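Local coordinates for protein alternansucrase (Leuconostoc mesenteroides, PDB 6HVG) that is a multidomain enzyme of glycosyl hydrolase family 70, built round a (beta/alpha)8-type barrel and carrying choline-binding-type repeats and a bound calcium ion, at residues Tyr811-Leu815 against Ile847-Leu851; Gly834-Glu838 against Gln1061-Ile1067; Asn1043-Phe1049 against Ile1079-Ala1085. All coordinates share one frame; numbering follows the deposited sequence.

Contact 1 of 3, residues Tyr811-Leu815 against Ile847-Leu851; sequences YAMLL and ISALL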
ATOM      1  N   TYR A 811     -12.510  24.404  -7.568  1.00 51.09           N
ATOM      2  CA  TYR A 811     -13.340  24.985  -6.509  1.00 48.26           C
ATOM      3  C   TYR A 811     -14.479  25.858  -7.057  1.00 46.36           C
ATOM      4  O   TYR A 811     -15.574  25.861  -6.514  1.00 45.25           O
ATOM      5  CB  TYR A 811     -12.494  25.738  -5.474  1.00 47.58           C
ATOM      6  CG  TYR A 811     -11.959  24.815  -4.391  1.00 47.14           C
ATOM      7  CD1 TYR A 811     -12.701  24.542  -3.265  1.00 47.95           C
ATOM      8  CD2 TYR A 811     -10.729  24.198  -4.515  1.00 47.44           C
ATOM      9  CE1 TYR A 811     -12.225  23.688  -2.278  1.00 48.27           C
ATOM     10  CE2 TYR A 811     -10.243  23.347  -3.539  1.00 46.47           C
ATOM     11  CZ  TYR A 811     -10.994  23.093  -2.425  1.00 46.88           C
ATOM     12  OH  TYR A 811     -10.530  22.238  -1.452  1.00 47.41           O
ATOM     13  N   ALA A 812     -14.250  26.558  -8.156  1.00 47.37           N
ATOM     14  CA  ALA A 812     -15.315  27.343  -8.775  1.00 48.50           C
ATOM     15  C   ALA A 812     -16.500  26.451  -9.100  1.00 48.80           C
ATOM     16  O   ALA A 812     -17.654  26.827  -8.866  1.00 53.43           O
ATOM     17  CB  ALA A 812     -14.825  28.045 -10.035  1.00 49.90           C
ATOM     18  N   MET A 813     -16.223  25.269  -9.632  1.00 48.27           N
ATOM     19  CA  MET A 813     -17.280  24.301  -9.930  1.00 49.87           C
ATOM     20  C   MET A 813     -17.842  23.661  -8.664  1.00 49.25           C
ATOM     21  O   MET A 813     -19.059  23.587  -8.488  1.00 48.84           O
ATOM     22  CB  MET A 813     -16.761  23.226 -10.876  1.00 52.43           C
ATOM     23  CG  MET A 813     -16.369  23.777 -12.245  1.00 56.66           C
ATOM     24  SD  MET A 813     -15.751  22.528 -13.382  1.00 58.51           S
ATOM     25  CE  MET A 813     -17.154  21.401 -13.455  1.00 59.25           C
ATOM     26  N   LEU A 814     -16.957  23.217  -7.776  1.00 48.58           N
ATOM     27  CA  LEU A 814     -17.381  22.582  -6.533  1.00 50.56           C
ATOM     28  C   LEU A 814     -18.363  23.449  -5.775  1.00 49.75           C
ATOM     29  O   LEU A 814     -19.370  22.957  -5.262  1.00 55.99           O
ATOM     30  CB  LEU A 814     -16.187  22.299  -5.621  1.00 50.84           C
ATOM     31  CG  LEU A 814     -16.521  21.493  -4.376  1.00 49.00           C
ATOM     32  CD1 LEU A 814     -16.785  20.041  -4.745  1.00 47.93           C
ATOM     33  CD2 LEU A 814     -15.391  21.583  -3.362  1.00 51.08           C
ATOM     34  N   LEU A 815     -18.061  24.739  -5.724  1.00 47.56           N
ATOM     35  CA  LEU A 815     -18.782  25.682  -4.867  1.00 47.58           C
ATOM     36  C   LEU A 815     -20.037  26.281  -5.484  1.00 49.24           C
ATOM     37  O   LEU A 815     -20.780  26.957  -4.789  1.00 52.16           O
ATOM     38  CB  LEU A 815     -17.844  26.807  -4.424  1.00 45.30           C
ATOM     39  CG  LEU A 815     -16.658  26.351  -3.560  1.00 44.37           C
ATOM     40  CD1 LEU A 815     -15.687  27.489  -3.347  1.00 44.94           C
ATOM     41  CD2 LEU A 815     -17.091  25.786  -2.217  1.00 43.15           C
ATOM     42  N   ILE A 847     -10.405  31.213  -3.683  1.00 57.18           N
ATOM     43  CA  ILE A 847     -11.326  30.304  -3.032  1.00 55.37           C
ATOM     44  C   ILE A 847     -12.141  31.054  -1.962  1.00 54.41           C
ATOM     45  O   ILE A 847     -13.317  30.782  -1.784  1.00 56.17           O
ATOM     46  CB  ILE A 847     -10.578  29.108  -2.406  1.00 57.98           C
ATOM     47  CG1 ILE A 847      -9.745  28.347  -3.458  1.00 57.99           C
ATOM     48  CG2 ILE A 847     -11.559  28.155  -1.754  1.00 58.26           C
ATOM     49  CD1 ILE A 847      -8.816  27.311  -2.862  1.00 59.31           C
ATOM     50  N   SER A 848     -11.513  32.009  -1.260  1.00 51.57           N
ATOM     51  CA  SER A 848     -12.206  32.822  -0.254  1.00 48.76           C
ATOM     52  C   SER A 848     -13.309  33.671  -0.886  1.00 48.20           C
ATOM     53  O   SER A 848     -14.392  33.834  -0.316  1.00 45.87           O
ATOM     54  CB  SER A 848     -11.222  33.721   0.492  1.00 49.18           C
ATOM     55  OG  SER A 848     -10.263  32.945   1.210  1.00 49.39           O
ATOM     56  N   ALA A 849     -13.025  34.201  -2.069  1.00 46.65           N
ATOM     57  CA  ALA A 849     -14.002  34.957  -2.835  1.00 46.48           C
ATOM     58  C   ALA A 849     -15.168  34.092  -3.267  1.00 46.48           C
ATOM     59  O   ALA A 849     -16.343  34.472  -3.101  1.00 51.19           O
ATOM     60  CB  ALA A 849     -13.347  35.582  -4.053  1.00 47.42           C
ATOM     61  N   LEU A 850     -14.850  32.930  -3.823  1.00 46.73           N
ATOM     62  CA  LEU A 850     -15.871  31.963  -4.234  1.00 47.04           C
ATOM     63  C   LEU A 850     -16.782  31.597  -3.069  1.00 45.22           C
ATOM     64  O   LEU A 850     -18.000  31.481  -3.226  1.00 42.56           O
ATOM     65  CB  LEU A 850     -15.217  30.702  -4.833  1.00 46.18           C
ATOM     66  CG  LEU A 850     -14.585  30.896  -6.217  1.00 46.03           C
ATOM     67  CD1 LEU A 850     -13.702  29.708  -6.563  1.00 46.76           C
ATOM     68  CD2 LEU A 850     -15.618  31.111  -7.307  1.00 44.97           C
ATOM     69  N   LEU A 851     -16.173  31.429  -1.904  1.00 45.38           N
ATOM     70  CA  LEU A 851     -16.907  31.023  -0.704  1.00 47.82           C
ATOM     71  C   LEU A 851     -17.872  32.089  -0.222  1.00 47.41           C
ATOM     72  O   LEU A 851     -18.999  31.764   0.154  1.00 51.24           O
ATOM     73  CB  LEU A 851     -15.945  30.641   0.426  1.00 46.94           C
ATOM     74  CG  LEU A 851     -15.423  29.211   0.321  1.00 44.86           C
ATOM     75  CD1 LEU A 851     -14.172  29.027   1.163  1.00 44.21           C
ATOM     76  CD2 LEU A 851     -16.501  28.217   0.718  1.00 45.54           C
TER
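In the helical layer round the beta/alpha barrel, Y811, A812 and L815 of the segment on helix 807-814 pack against I847, L850 and L851 of helix 844-857. All six residues are buried and no hydrogen bond spans the two backbones, so the join is purely apolar. L850 is the central piece. Its CG stands anti to the carbonyl carbon (chi1 -72°) and the chain runs on extended, which sends CD1 to 3.6 Å from the backbone N of A812. The methyl of A812 lies beside the same branch, with CB 4.0 Å from L850 CD1; an alanine suits this place because its short side chain lets the leucine settle directly on the backbone of the opposing helix. The CA atoms of A812 and L850 are 6.5 Å apart.

L815, one turn beyond Y811, reaches across with both branches. Its CD1 meets L850 CB at 3.6 Å, the two side chains crossing at about a right angle, while its CD2 touches L851 CD2 at 3.9 Å. At the other end I847 places CD1 4.0 Å above the plane of the Y811 ring, displaced toward the rim near CD2, and its CG2 lies on the same side of the ring, 4.1 Å from Y811 CD1. Tyrosine suits this position because it serves two environments: the ring joins the apolar seam, whereas OH bonds to D828 OD2 and to the backbone N of Y825, at the end of the intervening strand 821-825. A812 also touches V912 of strand 910-915. Two packed helices of the outer layer, joined in sequence through a barrel strand and a short helix, are typical of the (beta/alpha)8 fold.

Contact 2 of 3, residues Gly834-Glu838 against Gln1061-Ile1067; sequences GQYME and QSTNVVI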
ATOM      1  N   GLY A 834       4.304  22.412   8.498  1.00 56.16           N
ATOM      2  CA  GLY A 834       4.630  23.421   9.468  1.00 56.28           C
ATOM      3  C   GLY A 834       3.465  23.617  10.403  1.00 56.98           C
ATOM      4  O   GLY A 834       2.729  22.687  10.709  1.00 53.42           O
ATOM      5  N   GLN A 835       3.290  24.856  10.832  1.00 60.84           N
ATOM      6  CA  GLN A 835       2.367  25.206  11.896  1.00 58.73           C
ATOM      7  C   GLN A 835       0.957  25.445  11.364  1.00 56.05           C
ATOM      8  O   GLN A 835       0.778  25.776  10.198  1.00 57.28           O
ATOM      9  CB  GLN A 835       2.897  26.452  12.596  1.00 61.33           C
ATOM     10  CG  GLN A 835       4.196  26.189  13.323  1.00 63.57           C
ATOM     11  CD  GLN A 835       4.000  25.344  14.560  1.00 63.60           C
ATOM     12  OE1 GLN A 835       4.732  24.398  14.793  1.00 63.86           O
ATOM     13  NE2 GLN A 835       3.012  25.699  15.369  1.00 65.70           N
ATOM     14  N   TYR A 836      -0.042  25.276  12.225  1.00 54.64           N
ATOM     15  CA  TYR A 836      -1.441  25.381  11.800  1.00 53.43           C
ATOM     16  C   TYR A 836      -1.756  26.798  11.404  1.00 55.01           C
ATOM     17  O   TYR A 836      -1.554  27.718  12.189  1.00 57.51           O
ATOM     18  CB  TYR A 836      -2.398  24.927  12.907  1.00 52.77           C
ATOM     19  CG  TYR A 836      -3.846  24.806  12.461  1.00 52.25           C
ATOM     20  CD1 TYR A 836      -4.228  23.879  11.504  1.00 51.28           C
ATOM     21  CD2 TYR A 836      -4.831  25.624  12.991  1.00 51.58           C
ATOM     22  CE1 TYR A 836      -5.539  23.770  11.100  1.00 48.26           C
ATOM     23  CE2 TYR A 836      -6.152  25.511  12.596  1.00 48.18           C
ATOM     24  CZ  TYR A 836      -6.497  24.586  11.649  1.00 47.57           C
ATOM     25  OH  TYR A 836      -7.806  24.486  11.245  1.00 48.62           O
ATOM     26  N   MET A 837      -2.237  26.970  10.174  1.00 58.79           N
ATOM     27  CA  MET A 837      -2.576  28.278   9.627  1.00 60.76           C
ATOM     28  C   MET A 837      -1.384  29.233   9.589  1.00 62.87           C
ATOM     29  O   MET A 837      -1.556  30.444   9.697  1.00 64.39           O
ATOM     30  CB  MET A 837      -3.739  28.883  10.423  1.00 62.88           C
ATOM     31  CG  MET A 837      -5.051  28.837   9.668  1.00 64.80           C
ATOM     32  SD  MET A 837      -6.482  29.144  10.732  1.00 59.62           S
ATOM     33  CE  MET A 837      -7.351  27.659  10.226  1.00 66.26           C
ATOM     34  N   GLU A 838      -0.178  28.689   9.431  1.00 64.62           N
ATOM     35  CA  GLU A 838       1.036  29.509   9.469  1.00 68.61           C
ATOM     36  C   GLU A 838       1.114  30.460   8.296  1.00 65.57           C
ATOM     37  O   GLU A 838       1.575  31.602   8.441  1.00 68.58           O
ATOM     38  CB  GLU A 838       2.306  28.648   9.475  1.00 73.36           C
ATOM     39  CG  GLU A 838       3.581  29.473   9.624  1.00 79.97           C
ATOM     40  CD  GLU A 838       4.781  28.657  10.049  1.00 85.22           C
ATOM     41  OE1 GLU A 838       5.146  27.714   9.309  1.00 89.97           O
ATOM     42  OE2 GLU A 838       5.354  28.974  11.119  1.00 88.78           O
ATOM     43  N   GLN A1061       0.319  27.840  19.720  1.00 65.04           N
ATOM     44  CA  GLN A1061       0.151  27.595  18.272  1.00 62.14           C
ATOM     45  C   GLN A1061      -0.469  26.226  17.941  1.00 58.11           C
ATOM     46  O   GLN A1061      -0.459  25.790  16.786  1.00 52.74           O
ATOM     47  CB  GLN A1061       1.496  27.699  17.564  1.00 64.33           C
ATOM     48  CG  GLN A1061       2.260  28.980  17.832  1.00 68.99           C
ATOM     49  CD  GLN A1061       3.728  28.857  17.468  1.00 69.74           C
ATOM     50  OE1 GLN A1061       4.575  28.608  18.333  1.00 70.80           O
ATOM     51  NE2 GLN A1061       4.035  29.009  16.184  1.00 68.83           N
ATOM     52  N   SER A1062      -0.995  25.542  18.955  1.00 54.91           N
ATOM     53  CA  SER A1062      -1.685  24.299  18.735  1.00 54.13           C
ATOM     54  C   SER A1062      -2.980  24.564  17.972  1.00 52.86           C
ATOM     55  O   SER A1062      -3.708  25.512  18.267  1.00 51.24           O
ATOM     56  CB  SER A1062      -2.010  23.641  20.058  1.00 55.70           C
ATOM     57  OG  SER A1062      -0.842  23.492  20.811  1.00 59.49           O
ATOM     58  N   THR A1063      -3.263  23.680  17.024  1.00 50.98           N
ATOM     59  CA  THR A1063      -4.405  23.790  16.136  1.00 51.43           C
ATOM     60  C   THR A1063      -5.682  24.274  16.822  1.00 50.70           C
ATOM     61  O   THR A1063      -6.292  25.232  16.383  1.00 50.12           O
ATOM     62  CB  THR A1063      -4.644  22.433  15.435  1.00 52.57           C
ATOM     63  OG1 THR A1063      -3.564  22.170  14.529  1.00 55.08           O
ATOM     64  CG2 THR A1063      -5.937  22.419  14.645  1.00 52.71           C
ATOM     65  N   ASN A1064      -6.080  23.614  17.901  1.00 53.19           N
ATOM     66  CA  ASN A1064      -7.375  23.884  18.535  1.00 53.61           C
ATOM     67  C   ASN A1064      -7.435  25.224  19.289  1.00 58.19           C
ATOM     68  O   ASN A1064      -8.515  25.808  19.451  1.00 56.32           O
ATOM     69  CB  ASN A1064      -7.763  22.721  19.457  1.00 52.60           C
ATOM     70  CG  ASN A1064      -8.062  21.436  18.696  1.00 51.61           C
ATOM     71  OD1 ASN A1064      -8.230  21.430  17.470  1.00 51.22           O
ATOM     72  ND2 ASN A1064      -8.137  20.331  19.430  1.00 54.54           N
ATOM     73  N   VAL A1065      -6.281  25.705  19.750  1.00 60.21           N
ATOM     74  CA  VAL A1065      -6.182  27.056  20.294  1.00 58.07           C
ATOM     75  C   VAL A1065      -6.414  28.046  19.163  1.00 54.71           C
ATOM     76  O   VAL A1065      -7.267  28.931  19.259  1.00 57.41           O
ATOM     77  CB  VAL A1065      -4.812  27.302  20.962  1.00 60.26           C
ATOM     78  CG1 VAL A1065      -4.632  28.776  21.310  1.00 60.39           C
ATOM     79  CG2 VAL A1065      -4.659  26.431  22.215  1.00 61.28           C
ATOM     80  N   VAL A1066      -5.684  27.859  18.071  1.00 52.51           N
ATOM     81  CA  VAL A1066      -5.845  28.701  16.876  1.00 51.67           C
ATOM     82  C   VAL A1066      -7.287  28.682  16.349  1.00 50.22           C
ATOM     83  O   VAL A1066      -7.814  29.725  16.010  1.00 51.16           O
ATOM     84  CB  VAL A1066      -4.842  28.321  15.761  1.00 48.50           C
ATOM     85  CG1 VAL A1066      -5.125  29.074  14.477  1.00 48.07           C
ATOM     86  CG2 VAL A1066      -3.423  28.628  16.218  1.00 49.67           C
ATOM     87  N   ILE A1067      -7.928  27.518  16.300  1.00 48.61           N
ATOM     88  CA  ILE A1067      -9.307  27.426  15.804  1.00 47.73           C
ATOM     89  C   ILE A1067     -10.229  28.310  16.645  1.00 49.98           C
ATOM     90  O   ILE A1067     -11.094  28.990  16.089  1.00 50.87           O
ATOM     91  CB  ILE A1067      -9.818  25.961  15.747  1.00 47.11           C
ATOM     92  CG1 ILE A1067      -9.094  25.180  14.644  1.00 47.73           C
ATOM     93  CG2 ILE A1067     -11.315  25.888  15.463  1.00 48.18           C
ATOM     94  CD1 ILE A1067      -9.204  23.670  14.772  1.00 46.44           C
TER
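Y836 lies against the first turn of helix 1063-1075, and its ring carries most of this contact. The principal interaction is CH-pi: the CG2 methyl of T1063 sits over the middle of the ring face, 3.5 Å from the centroid and only 3° off the ring normal. Threonine suits this place because its two branches can serve different partners. With CG2 anti to the backbone N it delivers the methyl to the ring, while OG1, near Y836 CG at 3.4 Å, is hydrogen-bonded to Q1053 NE2.

Apolar packing continues along the same side of the helix. V1066 comes to the ring edge, CG1 lying 3.8 Å from Y836 CD2, and I1067 brings CG1 to 3.6 Å from Y836 CE2. V1066 CG1 is shared, since M837 SD approaches it at 4.0 Å. The presentation of Y836 and M837 depends on a type II turn from Q835 to E838, in which M837 takes the positive-phi position (phi 60°).

Among the polar groups, the side chains of Q835 and Q1061 cross at about a right angle, their amide planes 42° apart, without bonding to each other. Q835 NE2 instead lies 3.3 Å from the aliphatic CB of Q1061, whose own OE1 is bonded to S1058 OG and T1057 OG1. Y836 OH is likewise spoken for, by the carbonyl of G1048. The chemistry thus separates two tasks: carbon surfaces hold the turn to the helix, and T1063 OG1, Y836 OH and Q1061 OE1 find their hydrogen bonds outside the pair.

Contact 3 of 3, residues Asn1043-Phe1049 against Ile1079-Ala1085; sequences NVIYEGF and ITSFELA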
ATOM      1  N   ASN A1043     -25.143  24.360   3.189  1.00 47.16           N
ATOM      2  CA  ASN A1043     -24.042  24.001   4.071  1.00 44.50           C
ATOM      3  C   ASN A1043     -22.716  23.893   3.364  1.00 43.47           C
ATOM      4  O   ASN A1043     -22.657  23.657   2.178  1.00 45.86           O
ATOM      5  CB  ASN A1043     -24.331  22.685   4.755  1.00 43.78           C
ATOM      6  CG  ASN A1043     -25.438  22.806   5.761  1.00 44.14           C
ATOM      7  OD1 ASN A1043     -25.208  23.247   6.888  1.00 42.60           O
ATOM      8  ND2 ASN A1043     -26.656  22.443   5.357  1.00 45.69           N
ATOM      9  N   VAL A1044     -21.646  24.116   4.112  1.00 44.44           N
ATOM     10  CA  VAL A1044     -20.282  23.891   3.638  1.00 41.49           C
ATOM     11  C   VAL A1044     -19.482  23.280   4.782  1.00 40.80           C
ATOM     12  O   VAL A1044     -19.469  23.824   5.898  1.00 40.71           O
ATOM     13  CB  VAL A1044     -19.605  25.197   3.223  1.00 40.40           C
ATOM     14  CG1 VAL A1044     -18.186  24.916   2.767  1.00 42.57           C
ATOM     15  CG2 VAL A1044     -20.396  25.886   2.135  1.00 39.62           C
ATOM     16  N   ILE A1045     -18.812  22.167   4.507  1.00 39.61           N
ATOM     17  CA  ILE A1045     -17.937  21.540   5.494  1.00 39.70           C
ATOM     18  C   ILE A1045     -16.515  21.986   5.247  1.00 39.80           C
ATOM     19  O   ILE A1045     -16.092  22.087   4.104  1.00 43.52           O
ATOM     20  CB  ILE A1045     -17.971  20.010   5.397  1.00 38.98           C
ATOM     21  CG1 ILE A1045     -19.399  19.494   5.541  1.00 40.53           C
ATOM     22  CG2 ILE A1045     -17.116  19.389   6.484  1.00 37.94           C
ATOM     23  CD1 ILE A1045     -19.559  18.054   5.153  1.00 39.58           C
ATOM     24  N   TYR A1046     -15.788  22.259   6.308  1.00 39.94           N
ATOM     25  CA  TYR A1046     -14.389  22.587   6.191  1.00 43.81           C
ATOM     26  C   TYR A1046     -13.623  21.479   6.858  1.00 46.11           C
ATOM     27  O   TYR A1046     -13.781  21.242   8.060  1.00 43.54           O
ATOM     28  CB  TYR A1046     -14.099  23.909   6.869  1.00 45.67           C
ATOM     29  CG  TYR A1046     -12.668  24.364   6.854  1.00 46.71           C
ATOM     30  CD1 TYR A1046     -12.055  24.747   5.677  1.00 48.61           C
ATOM     31  CD2 TYR A1046     -11.937  24.449   8.022  1.00 49.56           C
ATOM     32  CE1 TYR A1046     -10.744  25.190   5.658  1.00 49.04           C
ATOM     33  CE2 TYR A1046     -10.630  24.901   8.015  1.00 52.70           C
ATOM     34  CZ  TYR A1046     -10.037  25.264   6.828  1.00 50.84           C
ATOM     35  OH  TYR A1046      -8.738  25.708   6.836  1.00 53.69           O
ATOM     36  N   GLU A1047     -12.821  20.780   6.064  1.00 48.08           N
ATOM     37  CA  GLU A1047     -11.944  19.757   6.592  1.00 47.95           C
ATOM     38  C   GLU A1047     -10.694  20.475   7.001  1.00 46.12           C
ATOM     39  O   GLU A1047      -9.868  20.822   6.147  1.00 47.37           O
ATOM     40  CB  GLU A1047     -11.656  18.777   5.492  1.00 50.48           C
ATOM     41  CG  GLU A1047     -10.842  17.588   5.945  1.00 55.96           C
ATOM     42  CD  GLU A1047     -10.361  16.777   4.762  1.00 56.87           C
ATOM     43  OE1 GLU A1047     -10.194  17.371   3.685  1.00 55.07           O
ATOM     44  OE2 GLU A1047     -10.175  15.558   4.897  1.00 61.17           O
ATOM     45  N   GLY A1048     -10.549  20.722   8.300  1.00 45.60           N
ATOM     46  CA  GLY A1048      -9.589  21.726   8.792  1.00 48.47           C
ATOM     47  C   GLY A1048      -8.323  21.187   9.456  1.00 48.02           C
ATOM     48  O   GLY A1048      -8.058  21.510  10.592  1.00 50.03           O
ATOM     49  N   PHE A1049      -7.589  20.331   8.767  1.00 47.29           N
ATOM     50  CA  PHE A1049      -6.350  19.826   9.256  1.00 45.73           C
ATOM     51  C   PHE A1049      -5.683  19.186   8.091  1.00 44.62           C
ATOM     52  O   PHE A1049      -6.303  18.903   7.082  1.00 41.28           O
ATOM     53  CB  PHE A1049      -6.566  18.792  10.364  1.00 49.13           C
ATOM     54  CG  PHE A1049      -7.146  17.503   9.888  1.00 51.44           C
ATOM     55  CD1 PHE A1049      -8.509  17.376   9.662  1.00 50.22           C
ATOM     56  CD2 PHE A1049      -6.319  16.393   9.682  1.00 49.54           C
ATOM     57  CE1 PHE A1049      -9.044  16.189   9.211  1.00 52.05           C
ATOM     58  CE2 PHE A1049      -6.855  15.211   9.272  1.00 50.96           C
ATOM     59  CZ  PHE A1049      -8.217  15.098   9.025  1.00 54.28           C
ATOM     60  N   ILE A1079     -18.845  28.435   6.332  1.00 43.54           N
ATOM     61  CA  ILE A1079     -18.698  27.106   6.875  1.00 46.42           C
ATOM     62  C   ILE A1079     -19.811  26.943   7.876  1.00 45.14           C
ATOM     63  O   ILE A1079     -19.955  27.774   8.759  1.00 48.02           O
ATOM     64  CB  ILE A1079     -17.344  26.883   7.585  1.00 47.93           C
ATOM     65  CG1 ILE A1079     -16.218  26.597   6.597  1.00 48.71           C
ATOM     66  CG2 ILE A1079     -17.405  25.641   8.474  1.00 48.85           C
ATOM     67  CD1 ILE A1079     -16.089  27.545   5.446  1.00 50.98           C
ATOM     68  N   THR A1080     -20.606  25.891   7.716  1.00 43.68           N
ATOM     69  CA  THR A1080     -21.626  25.547   8.688  1.00 43.91           C
ATOM     70  C   THR A1080     -21.236  24.344   9.549  1.00 44.71           C
ATOM     71  O   THR A1080     -21.828  24.157  10.600  1.00 47.12           O
ATOM     72  CB  THR A1080     -22.961  25.250   8.003  1.00 42.02           C
ATOM     73  OG1 THR A1080     -22.799  24.175   7.074  1.00 40.51           O
ATOM     74  CG2 THR A1080     -23.467  26.494   7.304  1.00 41.12           C
ATOM     75  N   SER A1081     -20.260  23.540   9.102  1.00 45.76           N
ATOM     76  CA  SER A1081     -19.655  22.475   9.928  1.00 44.42           C
ATOM     77  C   SER A1081     -18.135  22.368   9.782  1.00 42.92           C
ATOM     78  O   SER A1081     -17.604  22.397   8.684  1.00 45.51           O
ATOM     79  CB  SER A1081     -20.278  21.129   9.611  1.00 46.35           C
ATOM     80  OG  SER A1081     -19.914  20.187  10.610  1.00 47.06           O
ATOM     81  N   PHE A1082     -17.447  22.238  10.909  1.00 43.59           N
ATOM     82  CA  PHE A1082     -15.997  22.180  10.958  1.00 43.33           C
ATOM     83  C   PHE A1082     -15.566  20.746  11.221  1.00 44.80           C
ATOM     84  O   PHE A1082     -15.822  20.194  12.296  1.00 48.49           O
ATOM     85  CB  PHE A1082     -15.466  23.072  12.065  1.00 44.15           C
ATOM     86  CG  PHE A1082     -14.024  23.491  11.871  1.00 46.53           C
ATOM     87  CD1 PHE A1082     -12.987  22.605  12.125  1.00 46.11           C
ATOM     88  CD2 PHE A1082     -13.710  24.772  11.447  1.00 45.58           C
ATOM     89  CE1 PHE A1082     -11.681  22.994  11.946  1.00 48.07           C
ATOM     90  CE2 PHE A1082     -12.403  25.167  11.275  1.00 47.25           C
ATOM     91  CZ  PHE A1082     -11.388  24.284  11.526  1.00 48.60           C
ATOM     92  N   GLU A1083     -14.943  20.124  10.232  1.00 44.63           N
ATOM     93  CA  GLU A1083     -14.441  18.766  10.395  1.00 44.75           C
ATOM     94  C   GLU A1083     -13.072  18.870  11.002  1.00 42.71           C
ATOM     95  O   GLU A1083     -12.123  19.293  10.345  1.00 41.03           O
ATOM     96  CB  GLU A1083     -14.393  18.015   9.061  1.00 46.88           C
ATOM     97  CG  GLU A1083     -14.174  16.527   9.205  1.00 48.74           C
ATOM     98  CD  GLU A1083     -13.716  15.869   7.912  1.00 53.49           C
ATOM     99  OE1 GLU A1083     -14.298  16.166   6.842  1.00 54.75           O
ATOM    100  OE2 GLU A1083     -12.751  15.057   7.964  1.00 54.28           O
ATOM    101  N   LEU A1084     -12.987  18.514  12.284  1.00 44.92           N
ATOM    102  CA  LEU A1084     -11.728  18.522  13.043  1.00 45.00           C
ATOM    103  C   LEU A1084     -11.012  17.199  12.856  1.00 43.78           C
ATOM    104  O   LEU A1084     -11.648  16.166  12.711  1.00 42.50           O
ATOM    105  CB  LEU A1084     -12.002  18.720  14.537  1.00 45.69           C
ATOM    106  CG  LEU A1084     -12.534  20.083  14.963  1.00 49.02           C
ATOM    107  CD1 LEU A1084     -13.554  19.952  16.056  1.00 51.58           C
ATOM    108  CD2 LEU A1084     -11.416  20.999  15.417  1.00 52.93           C
ATOM    109  N   ALA A1085      -9.691  17.235  12.918  1.00 46.24           N
ATOM    110  CA  ALA A1085      -8.885  16.029  12.895  1.00 46.58           C
ATOM    111  C   ALA A1085      -9.312  15.081  14.021  1.00 45.05           C
ATOM    112  O   ALA A1085      -9.978  15.507  14.975  1.00 42.51           O
ATOM    113  CB  ALA A1085      -7.423  16.377  13.052  1.00 47.37           C
TER
HETATM  114  O   HOH W   1      -8.787  20.022  13.310  1.00 58.65           O
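Y1046 and F1082 lie side by side on adjacent parallel strands, 1045-1047 and 1081-1083, on the face toward helix 1063-1075. Both hold CG anti to the backbone N, which sends the two rings out in the same direction. They form an offset edge-to-face pair, the tyrosine edge directed at the phenylalanine face, with ring centroids 5.1 Å apart and planes at 66°. F1074 of the helix stacks on Y1046 and meets F1082 edge-to-face. G1048, having no side chain, can bring its CA to 4.0 Å from F1082 CE1.

On the other face E1047 and E1083 stretch out alongside each other, their carboxylate planes 45° apart and their OE2 atoms separated by 4.0 Å. E1083 OE1 is salt-bridged to R823, and E1047 OE2 is bonded to H752 ND1.

Parallel bonds such as Y1046 N to S1081 O and G1048 N to E1083 O join the strands; at the start V1044 O receives T1080 N and, weakly, S1081 N. There T1080 holds OG1 between backbone N and carbonyl carbon (chi1 59°), donating to an in-plane lone pair of N1043 OD1 at 2.6 Å and accepting from V1044 N at 3.2 Å. At the far end F1049 likewise tucks CG between N and carbonyl carbon, which lays its ring against A1085, whose CB is 3.6 Å from the centroid; a water bridges G1048 O and A1085 N. Thus an aromatic layer cements sheet to helix, while any repulsion between the neighbouring carboxylates is probably eased by R823 and H752.

From the N terminus, 811-815 leads through strand 821-825 and the turn at 834-838 to helix 844-857, where contact 1 closes a loop of 31 residues. Contact 2 starts inside that loop and ends far beyond it at 1061-1067, so it crosses contact 1. It also crosses contact 3, whose beta-alpha-beta loop from 1043-1049 to 1079-1085 contains that helix start. Contacts 1 and 3 follow in series, yet L851 packs on V1044, bringing the outer helix to the start of strand 1045-1047. Contacts 2 and 3 touch more broadly, with I1067 on L1084 and Y836 near F1082. Together they tie consecutive barrel units into one wall.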